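Side-chain contacts in PspGI restriction endonuclease (Pyrococcus sp. GI-H, PDB 3BM3), which binds its substrate DNA and probably cleaves it at a specific site, as type II restriction endonucleases of the PDDEXK clan do: residues C[9-13]-C[14-18]; C[26-30]-C[31-35]; C[105-108]-C[109-113]. The protein carries 2 engineered substitutions. All blocks are in the same frame, centred on the assembly; numbering follows the deposited sequence.

Interaction 1. Residues C[9-13]-C[14-18]; sequences ITKKP and TQNIP. With nucleotides of chain B.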
loop_
_atom_site.group_PDB
_atom_site.type_symbol
_atom_site.label_atom_id
_atom_site.label_comp_id
_atom_site.label_asym_id
_atom_site.label_seq_id
_atom_site.Cartn_x
_atom_site.Cartn_y
_atom_site.Cartn_z
ATOM N N ILE C 9 -15.041 -13.367 25.784
ATOM C CA ILE C 9 -14.238 -12.160 25.957
ATOM C C ILE C 9 -12.786 -12.439 26.326
ATOM O O ILE C 9 -12.009 -11.507 26.414
ATOM C CB ILE C 9 -14.848 -11.182 26.984
ATOM C CG1 ILE C 9 -14.979 -11.853 28.360
ATOM C CG2 ILE C 9 -16.177 -10.616 26.434
ATOM C CD1 ILE C 9 -14.977 -10.868 29.498
ATOM N N THR C 10 -12.417 -13.704 26.528
ATOM C CA THR C 10 -11.016 -14.052 26.756
ATOM C C THR C 10 -10.248 -14.201 25.430
ATOM O O THR C 10 -9.037 -14.396 25.432
ATOM C CB THR C 10 -10.867 -15.340 27.574
ATOM O OG1 THR C 10 -11.268 -16.458 26.791
ATOM C CG2 THR C 10 -11.711 -15.265 28.883
ATOM N N LYS C 11 -10.954 -14.128 24.312
ATOM C CA LYS C 11 -10.307 -14.118 22.980
ATOM C C LYS C 11 -10.067 -12.686 22.514
ATOM O O LYS C 11 -10.584 -11.750 23.111
ATOM C CB LYS C 11 -11.177 -14.828 21.954
ATOM C CG LYS C 11 -11.388 -16.274 22.223
ATOM C CD LYS C 11 -12.280 -16.867 21.170
ATOM C CE LYS C 11 -12.391 -18.364 21.302
ATOM N NZ LYS C 11 -13.390 -18.922 20.323
ATOM N N LYS C 12 -9.268 -12.530 21.458
ATOM C CA LYS C 12 -9.167 -11.237 20.792
ATOM C C LYS C 12 -10.589 -10.940 20.308
ATOM O O LYS C 12 -11.328 -11.851 19.917
ATOM C CB LYS C 12 -8.178 -11.251 19.627
ATOM C CG LYS C 12 -6.706 -11.320 20.014
ATOM C CD LYS C 12 -5.809 -11.345 18.774
ATOM C CE LYS C 12 -4.351 -11.463 19.173
ATOM N NZ LYS C 12 -3.571 -12.301 18.216
ATOM N N PRO C 13 -11.017 -9.683 20.398
ATOM C CA PRO C 13 -12.415 -9.392 20.083
ATOM C C PRO C 13 -12.860 -9.887 18.712
ATOM O O PRO C 13 -13.915 -10.469 18.565
ATOM C CB PRO C 13 -12.497 -7.857 20.156
ATOM C CG PRO C 13 -11.104 -7.358 20.311
ATOM C CD PRO C 13 -10.256 -8.489 20.793
ATOM N N THR C 14 -12.016 -9.697 17.706
ATOM C CA THR C 14 -12.409 -10.025 16.367
ATOM C C THR C 14 -12.469 -11.520 16.134
ATOM O O THR C 14 -13.047 -11.981 15.130
ATOM C CB THR C 14 -11.448 -9.386 15.341
ATOM O OG1 THR C 14 -10.127 -9.863 15.614
ATOM C CG2 THR C 14 -11.463 -7.852 15.431
ATOM N N GLN C 15 -11.858 -12.290 17.028
ATOM C CA GLN C 15 -11.938 -13.765 16.926
ATOM C C GLN C 15 -13.324 -14.296 17.254
ATOM O O GLN C 15 -13.604 -15.478 17.015
ATOM C CB GLN C 15 -10.898 -14.440 17.779
ATOM C CG GLN C 15 -9.517 -14.180 17.290
ATOM C CD GLN C 15 -8.455 -14.708 18.227
ATOM O OE1 GLN C 15 -8.679 -14.893 19.425
ATOM N NE2 GLN C 15 -7.267 -14.889 17.690
ATOM N N ASN C 16 -14.165 -13.427 17.807
ATOM C CA ASN C 16 -15.576 -13.698 18.034
ATOM C C ASN C 16 -16.492 -13.370 16.864
ATOM O O ASN C 16 -17.693 -13.685 16.898
ATOM C CB ASN C 16 -16.055 -12.914 19.240
ATOM C CG ASN C 16 -15.522 -13.491 20.527
ATOM O OD1 ASN C 16 -15.904 -14.584 20.907
ATOM N ND2 ASN C 16 -14.574 -12.813 21.139
ATOM N N ILE C 17 -15.939 -12.739 15.841
ATOM C CA ILE C 17 -16.701 -12.385 14.665
ATOM C C ILE C 17 -16.537 -13.486 13.630
ATOM O O ILE C 17 -15.417 -13.819 13.247
ATOM C CB ILE C 17 -16.272 -11.035 14.030
ATOM C CG1 ILE C 17 -16.379 -9.887 15.051
ATOM C CG2 ILE C 17 -17.123 -10.799 12.799
ATOM C CD1 ILE C 17 -15.888 -8.591 14.574
ATOM N N PRO C 18 -17.649 -14.056 13.164
ATOM C CA PRO C 18 -17.566 -15.113 12.179
ATOM C C PRO C 18 -16.695 -14.741 10.981
ATOM O O PRO C 18 -16.622 -13.563 10.620
ATOM C CB PRO C 18 -19.019 -15.279 11.755
ATOM C CG PRO C 18 -19.774 -14.980 13.001
ATOM C CD PRO C 18 -19.038 -13.826 13.595
ATOM P P DT B 11 -9.999 -10.749 12.282
ATOM O OP1 DT B 11 -11.427 -10.471 12.060
ATOM O OP2 DT B 11 -9.569 -11.529 13.468
ATOM O "O5'" DT B 11 -9.417 -11.459 10.981
ATOM C "C5'" DT B 11 -9.699 -10.933 9.690
ATOM C "C4'" DT B 11 -8.739 -11.517 8.681
ATOM O "O4'" DT B 11 -7.398 -11.100 8.981
ATOM C "C3'" DT B 11 -8.663 -13.038 8.702
ATOM O "O3'" DT B 11 -9.724 -13.569 7.901
ATOM C "C2'" DT B 11 -7.269 -13.321 8.160
ATOM C "C1'" DT B 11 -6.529 -11.987 8.297
ATOM N N1 DT B 11 -5.253 -12.026 9.027
ATOM C C2 DT B 11 -4.119 -11.738 8.310
ATOM O O2 DT B 11 -4.136 -11.498 7.113
ATOM N N3 DT B 11 -2.961 -11.742 9.042
ATOM C C4 DT B 11 -2.826 -12.013 10.387
ATOM O O4 DT B 11 -1.715 -11.964 10.911
ATOM C C5 DT B 11 -4.058 -12.336 11.076
ATOM C C7 DT B 11 -4.006 -12.667 12.533
ATOM C C6 DT B 11 -5.195 -12.326 10.370
ATOM P P DA B 10 -5.570 -7.472 16.296
ATOM O OP1 DA B 10 -6.637 -7.314 17.326
ATOM O OP2 DA B 10 -4.421 -8.354 16.562
ATOM O "O5'" DA B 10 -6.312 -7.937 14.973
ATOM C "C5'" DA B 10 -7.342 -7.127 14.435
ATOM C "C4'" DA B 10 -7.787 -7.656 13.096
ATOM O "O4'" DA B 10 -6.740 -7.474 12.121
ATOM C "C3'" DA B 10 -8.120 -9.142 13.088
ATOM O "O3'" DA B 10 -9.258 -9.339 12.270
ATOM C "C2'" DA B 10 -6.879 -9.786 12.491
ATOM C "C1'" DA B 10 -6.383 -8.718 11.529
ATOM N N9 DA B 10 -4.936 -8.700 11.364
ATOM C C8 DA B 10 -3.987 -8.793 12.352
ATOM N N7 DA B 10 -2.758 -8.705 11.917
ATOM C C5 DA B 10 -2.904 -8.551 10.545
ATOM C C6 DA B 10 -1.973 -8.392 9.519
ATOM N N6 DA B 10 -0.658 -8.342 9.733
ATOM N N1 DA B 10 -2.441 -8.278 8.257
ATOM C C2 DA B 10 -3.768 -8.307 8.060
ATOM N N3 DA B 10 -4.751 -8.437 8.953
ATOM C C4 DA B 10 -4.240 -8.559 10.190
#
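Gln15 and Lys12 are tied together twice by hydrogen bonds. The extended Gln15 side chain runs back along the turn, OE1 accepting from Lys12 N at 3.2 Å, a bent bond (142° at the hydrogen) with the donor above the amide plane. The backbone returns the favour, Gln15 N giving to Lys12 O at 3.0 Å. One residue on, Asn16 N donates to Pro13 O at 3.1 Å, continuing the short 3-10 turn; the OD1 of Asn16 is used elsewhere, accepting from Asp8 N.

Van der Waals contact follows the same path. With CG beside its own backbone N (chi1 -67°), Gln15 lays its amide against both lysines, OE1 3.6 Å from Lys11 CB and CD 3.7 Å from Lys12 CB.

The DNA is met by Thr14. Its OG1 donates to OP2 of DT11 of chain B at 2.8 Å, a grip on the phosphate backbone and not on a base. Lys12 runs past the previous phosphate, CD 4.0 Å from OP2 of DA10 of chain B. A valine in place of Thr14 would probably leave that DT11 oxygen without its hydroxyl donor.

The turn lies in the loop before helix 20-31, lodged between two long helices: Pro13 touches Tyr78 and Ile17 touches Val74 of helix 52-80, while Thr14 rests on Phe92 and Ala95 of helix 85-115.

Interaction 2. Residues C[26-30]-C[31-35]; sequences EAITE and LNVDE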
loop_
_atom_site.group_PDB
_atom_site.type_symbol
_atom_site.label_atom_id
_atom_site.label_comp_id
_atom_site.label_asym_id
_atom_site.label_seq_id
_atom_site.Cartn_x
_atom_site.Cartn_y
_atom_site.Cartn_z
ATOM N N GLU C 26 -23.709 -16.154 4.338
ATOM C CA GLU C 26 -24.921 -15.635 4.948
ATOM C C GLU C 26 -25.575 -14.590 4.047
ATOM O O GLU C 26 -26.800 -14.613 3.825
ATOM C CB GLU C 26 -24.609 -15.025 6.295
ATOM C CG GLU C 26 -25.810 -14.571 7.035
ATOM C CD GLU C 26 -25.517 -14.341 8.506
ATOM O OE1 GLU C 26 -24.338 -14.548 8.951
ATOM O OE2 GLU C 26 -26.489 -13.954 9.195
ATOM N N ALA C 27 -24.749 -13.688 3.532
ATOM C CA ALA C 27 -25.199 -12.630 2.637
ATOM C C ALA C 27 -25.769 -13.228 1.355
ATOM O O ALA C 27 -26.774 -12.753 0.865
ATOM C CB ALA C 27 -24.065 -11.679 2.292
ATOM N N ILE C 28 -25.068 -14.214 0.798
ATOM C CA ILE C 28 -25.533 -14.895 -0.422
ATOM C C ILE C 28 -26.947 -15.441 -0.215
ATOM O O ILE C 28 -27.832 -15.288 -1.086
ATOM C CB ILE C 28 -24.573 -16.006 -0.834
ATOM C CG1 ILE C 28 -23.328 -15.393 -1.484
ATOM C CG2 ILE C 28 -25.275 -17.021 -1.751
ATOM C CD1 ILE C 28 -22.172 -16.330 -1.656
ATOM N N THR C 29 -27.157 -16.084 0.928
ATOM C CA THR C 29 -28.457 -16.652 1.267
ATOM C C THR C 29 -29.500 -15.548 1.377
ATOM O O THR C 29 -30.540 -15.581 0.707
ATOM C CB THR C 29 -28.373 -17.440 2.572
ATOM O OG1 THR C 29 -27.500 -18.552 2.359
ATOM C CG2 THR C 29 -29.741 -17.956 2.990
ATOM N N GLU C 30 -29.183 -14.553 2.191
ATOM C CA GLU C 30 -30.076 -13.431 2.430
ATOM C C GLU C 30 -30.507 -12.698 1.172
ATOM O O GLU C 30 -31.697 -12.396 1.024
ATOM C CB GLU C 30 -29.468 -12.472 3.453
ATOM C CG GLU C 30 -29.469 -13.101 4.842
ATOM C CD GLU C 30 -28.957 -12.178 5.931
ATOM O OE1 GLU C 30 -28.691 -12.688 7.053
ATOM O OE2 GLU C 30 -28.857 -10.954 5.693
ATOM N N LEU C 31 -29.568 -12.467 0.254
ATOM C CA LEU C 31 -29.833 -11.763 -0.998
ATOM C C LEU C 31 -30.334 -12.676 -2.121
ATOM O O LEU C 31 -30.618 -12.204 -3.216
ATOM C CB LEU C 31 -28.552 -11.083 -1.498
ATOM C CG LEU C 31 -28.031 -9.926 -0.640
ATOM C CD1 LEU C 31 -26.702 -9.430 -1.213
ATOM C CD2 LEU C 31 -29.072 -8.788 -0.530
ATOM N N ASN C 32 -30.416 -13.967 -1.855
ATOM C CA ASN C 32 -30.596 -14.968 -2.905
ATOM C C ASN C 32 -29.728 -14.664 -4.125
ATOM O O ASN C 32 -30.187 -14.568 -5.270
ATOM C CB ASN C 32 -32.069 -15.154 -3.291
ATOM C CG ASN C 32 -32.317 -16.508 -3.982
ATOM O OD1 ASN C 32 -31.356 -17.224 -4.351
ATOM N ND2 ASN C 32 -33.593 -16.863 -4.172
ATOM N N VAL C 33 -28.445 -14.522 -3.854
ATOM C CA VAL C 33 -27.461 -14.276 -4.899
ATOM C C VAL C 33 -27.404 -15.404 -5.925
ATOM O O VAL C 33 -27.118 -15.168 -7.088
ATOM C CB VAL C 33 -26.068 -14.030 -4.288
ATOM C CG1 VAL C 33 -24.954 -14.213 -5.313
ATOM C CG2 VAL C 33 -26.039 -12.637 -3.665
ATOM N N ASP C 34 -27.678 -16.628 -5.510
ATOM C CA ASP C 34 -27.632 -17.727 -6.456
ATOM C C ASP C 34 -28.707 -17.542 -7.515
ATOM O O ASP C 34 -28.479 -17.861 -8.669
ATOM C CB ASP C 34 -27.714 -19.067 -5.765
ATOM C CG ASP C 34 -26.480 -19.350 -4.916
ATOM O OD1 ASP C 34 -25.429 -18.656 -5.080
ATOM O OD2 ASP C 34 -26.564 -20.268 -4.075
ATOM N N GLU C 35 -29.830 -16.947 -7.139
ATOM C CA GLU C 35 -30.869 -16.655 -8.126
ATOM C C GLU C 35 -30.505 -15.442 -8.983
ATOM O O GLU C 35 -30.826 -15.411 -10.172
ATOM C CB GLU C 35 -32.241 -16.510 -7.461
ATOM C CG GLU C 35 -32.721 -15.082 -7.224
ATOM C CD GLU C 35 -33.404 -14.476 -8.441
ATOM O OE1 GLU C 35 -34.267 -15.156 -9.054
ATOM O OE2 GLU C 35 -33.093 -13.309 -8.777
HETATM O O HOH W 1 -28.443 -17.761 -2.949
#
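Ile28 meets Val33 and Asp34 across the break between two helices. Its CG2 methyl comes within 4.0 Å of Val33 CB and 3.7 Å of Asp34 OD1, so the same branch touches an apolar neighbour and one carboxylate oxygen. Ile28 carries CG2 anti to the backbone N (chi1 -76° for CG1), which turns this methyl toward the following helix. On another side of the turn Leu31 sits with CG only 3.4 Å from Ala27 O, the carbonyl that also accepts from Leu31 N at 2.9 Å.

Behind these side chains stands a Schellman motif. Asn32 has positive phi (42°), and two amides reach back into the last turn: Val33 N to Ile28 O at 2.9 Å, in the carbonyl plane, and Asn32 N to Thr29 O at 3.0 Å, from well above the plane. The six-residue span of the first bond is what brings Val33 against Ile28.

Asn32 then serves as N-cap of helix 33-38, its OD1 accepting from Glu35 N at 3.2 Å. A water joins the two helices here, donating to Ile28 O and Asn32 OD1 and accepting from Asp34 N, so Ile28 O is gripped by an amide and a water together. Further out, helix 52-80 covers one face, with Leu59 against Ala27 and Met58 against Leu31, while Lys62 touches both Leu31 and Glu30. At the start of the segment Glu26 OE1 is hydrogen-bonded to Tyr70 OH of that same helix.

Interaction 3. Residues C[105-108]-C[109-113]; sequences EIIF and TKLLN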
loop_
_atom_site.group_PDB
_atom_site.type_symbol
_atom_site.label_atom_id
_atom_site.label_comp_id
_atom_site.label_asym_id
_atom_site.label_seq_id
_atom_site.Cartn_x
_atom_site.Cartn_y
_atom_site.Cartn_z
ATOM N N GLU C 105 -12.420 -10.497 -2.628
ATOM C CA GLU C 105 -11.766 -11.614 -3.256
ATOM C C GLU C 105 -12.685 -12.818 -3.252
ATOM O O GLU C 105 -12.820 -13.514 -4.254
ATOM C CB GLU C 105 -10.431 -11.883 -2.573
ATOM C CG GLU C 105 -9.513 -10.667 -2.828
ATOM C CD GLU C 105 -8.107 -10.684 -2.230
ATOM O OE1 GLU C 105 -7.438 -11.743 -2.270
ATOM O OE2 GLU C 105 -7.644 -9.578 -1.821
ATOM N N ILE C 106 -13.392 -13.040 -2.144
ATOM C CA ILE C 106 -14.360 -14.141 -2.122
ATOM C C ILE C 106 -15.493 -13.973 -3.130
ATOM O O ILE C 106 -15.844 -14.900 -3.856
ATOM C CB ILE C 106 -14.940 -14.350 -0.733
ATOM C CG1 ILE C 106 -13.812 -14.806 0.203
ATOM C CG2 ILE C 106 -16.097 -15.350 -0.804
ATOM C CD1 ILE C 106 -14.145 -14.773 1.689
ATOM N N ILE C 107 -16.047 -12.774 -3.156
ATOM C CA ILE C 107 -17.084 -12.429 -4.099
ATOM C C ILE C 107 -16.606 -12.687 -5.524
ATOM O O ILE C 107 -17.308 -13.301 -6.319
ATOM C CB ILE C 107 -17.482 -10.977 -3.861
ATOM C CG1 ILE C 107 -18.209 -10.905 -2.502
ATOM C CG2 ILE C 107 -18.348 -10.483 -4.994
ATOM C CD1 ILE C 107 -18.481 -9.457 -2.049
ATOM N N PHE C 108 -15.380 -12.273 -5.823
ATOM C CA PHE C 108 -14.794 -12.494 -7.124
ATOM C C PHE C 108 -14.798 -13.990 -7.448
ATOM O O PHE C 108 -15.173 -14.373 -8.569
ATOM C CB PHE C 108 -13.383 -11.913 -7.178
ATOM C CG PHE C 108 -12.848 -11.773 -8.568
ATOM C CD1 PHE C 108 -13.200 -10.678 -9.338
ATOM C CD2 PHE C 108 -11.986 -12.731 -9.114
ATOM C CE1 PHE C 108 -12.710 -10.550 -10.632
ATOM C CE2 PHE C 108 -11.490 -12.581 -10.396
ATOM C CZ PHE C 108 -11.856 -11.486 -11.131
ATOM N N THR C 109 -14.416 -14.840 -6.489
ATOM C CA THR C 109 -14.406 -16.288 -6.722
ATOM C C THR C 109 -15.791 -16.842 -7.013
ATOM O O THR C 109 -15.945 -17.761 -7.787
ATOM C CB THR C 109 -13.744 -17.095 -5.574
ATOM O OG1 THR C 109 -14.572 -17.086 -4.415
ATOM C CG2 THR C 109 -12.438 -16.483 -5.214
ATOM N N LYS C 110 -16.793 -16.296 -6.350
ATOM C CA LYS C 110 -18.155 -16.743 -6.566
ATOM C C LYS C 110 -18.550 -16.510 -8.005
ATOM O O LYS C 110 -19.248 -17.343 -8.622
ATOM C CB LYS C 110 -19.083 -15.990 -5.620
ATOM C CG LYS C 110 -18.816 -16.266 -4.167
ATOM C CD LYS C 110 -18.797 -17.776 -3.854
ATOM C CE LYS C 110 -18.688 -18.054 -2.370
ATOM N NZ LYS C 110 -18.310 -19.497 -2.097
ATOM N N LEU C 111 -18.130 -15.357 -8.523
ATOM C CA LEU C 111 -18.376 -15.019 -9.940
ATOM C C LEU C 111 -17.575 -15.921 -10.867
ATOM O O LEU C 111 -18.113 -16.467 -11.809
ATOM C CB LEU C 111 -18.084 -13.565 -10.222
ATOM C CG LEU C 111 -19.125 -12.623 -9.593
ATOM C CD1 LEU C 111 -18.583 -11.208 -9.404
ATOM C CD2 LEU C 111 -20.402 -12.608 -10.442
ATOM N N LEU C 112 -16.299 -16.147 -10.535
ATOM C CA LEU C 112 -15.493 -17.074 -11.312
ATOM C C LEU C 112 -16.181 -18.445 -11.410
ATOM O O LEU C 112 -16.297 -19.026 -12.474
ATOM C CB LEU C 112 -14.101 -17.211 -10.706
ATOM C CG LEU C 112 -13.210 -15.954 -10.854
ATOM C CD1 LEU C 112 -11.884 -16.241 -10.163
ATOM C CD2 LEU C 112 -12.969 -15.484 -12.321
ATOM N N ASN C 113 -16.651 -18.947 -10.285
ATOM C CA ASN C 113 -17.275 -20.263 -10.230
ATOM C C ASN C 113 -18.469 -20.330 -11.138
ATOM O O ASN C 113 -18.648 -21.301 -11.873
ATOM C CB ASN C 113 -17.715 -20.595 -8.813
ATOM C CG ASN C 113 -16.554 -20.895 -7.916
ATOM O OD1 ASN C 113 -15.439 -21.113 -8.385
ATOM N ND2 ASN C 113 -16.805 -20.922 -6.625
#
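Thr109 bends its hydroxyl back to the previous turn, OG1 donating to Ile106 O at 2.6 Å, in the carbonyl plane and on a lone pair. Such a bond is common for threonines within helices, the side chain satisfying its own polar group against the backbone. A chi1 of 71° sets OG1 there and swings CG2 to 3.1 Å from Glu105 O, a tight fit against the carbonyl that accepts from Thr109 N. Ile106 O is thus doubly held, since Lys110 N also donates to it at 3.0 Å.

Lys110 curls at chi2 (-52°) and lies side by side with Ile106, pointing the same way, CE 4.1 Å from CG2 of Ile106. Its NZ goes on to a salt bridge with Glu25 OE2. Leu111 N makes the next i to i-4 helix bond, to Ile107 O at 3.1 Å, but its side chain meets Ile107 more loosely, CD1 to CG2 at 4.5 Å.

Leu112 makes the closer apolar contact: its CD1 is 3.7 Å from Phe108 CD2 and equally near CE2, coming at the ring obliquely. Asn113 N closes the next turn on Thr109 O.

Within helix 85-115 these faces look different ways. Ile106 and Ile107 pack on Ile24 and Lys110 on Ile28, all of helix 20-31, and Ile107 also on Ala56 and Leu59 of helix 52-80; Phe108 and Leu112 face helix 249-259 at Phe250, and the Phe108 ring also meets Phe139 of strand 139-141.

In the fold
Interactions 2 and 3 touch directly: Ile28 CD1 lies 4.0 Å from Lys110 CE, their centres 14 Å apart, so the end of helix 20-31 rests on helix 85-115. Interaction 1 stands apart, its centre 26 Å from that of interaction 2 and 27 Å from that of interaction 3, yet it packs on an earlier part of helix 85-115, the helix that carries interaction 3. The DNA is reached unevenly. Interaction 1 bonds a phosphate of chain B, interaction 3 comes within about 3 Å of the nucleic acid, where Glu105 packs on a sugar, and the nearest atom of interaction 2 stays about 8 Å away.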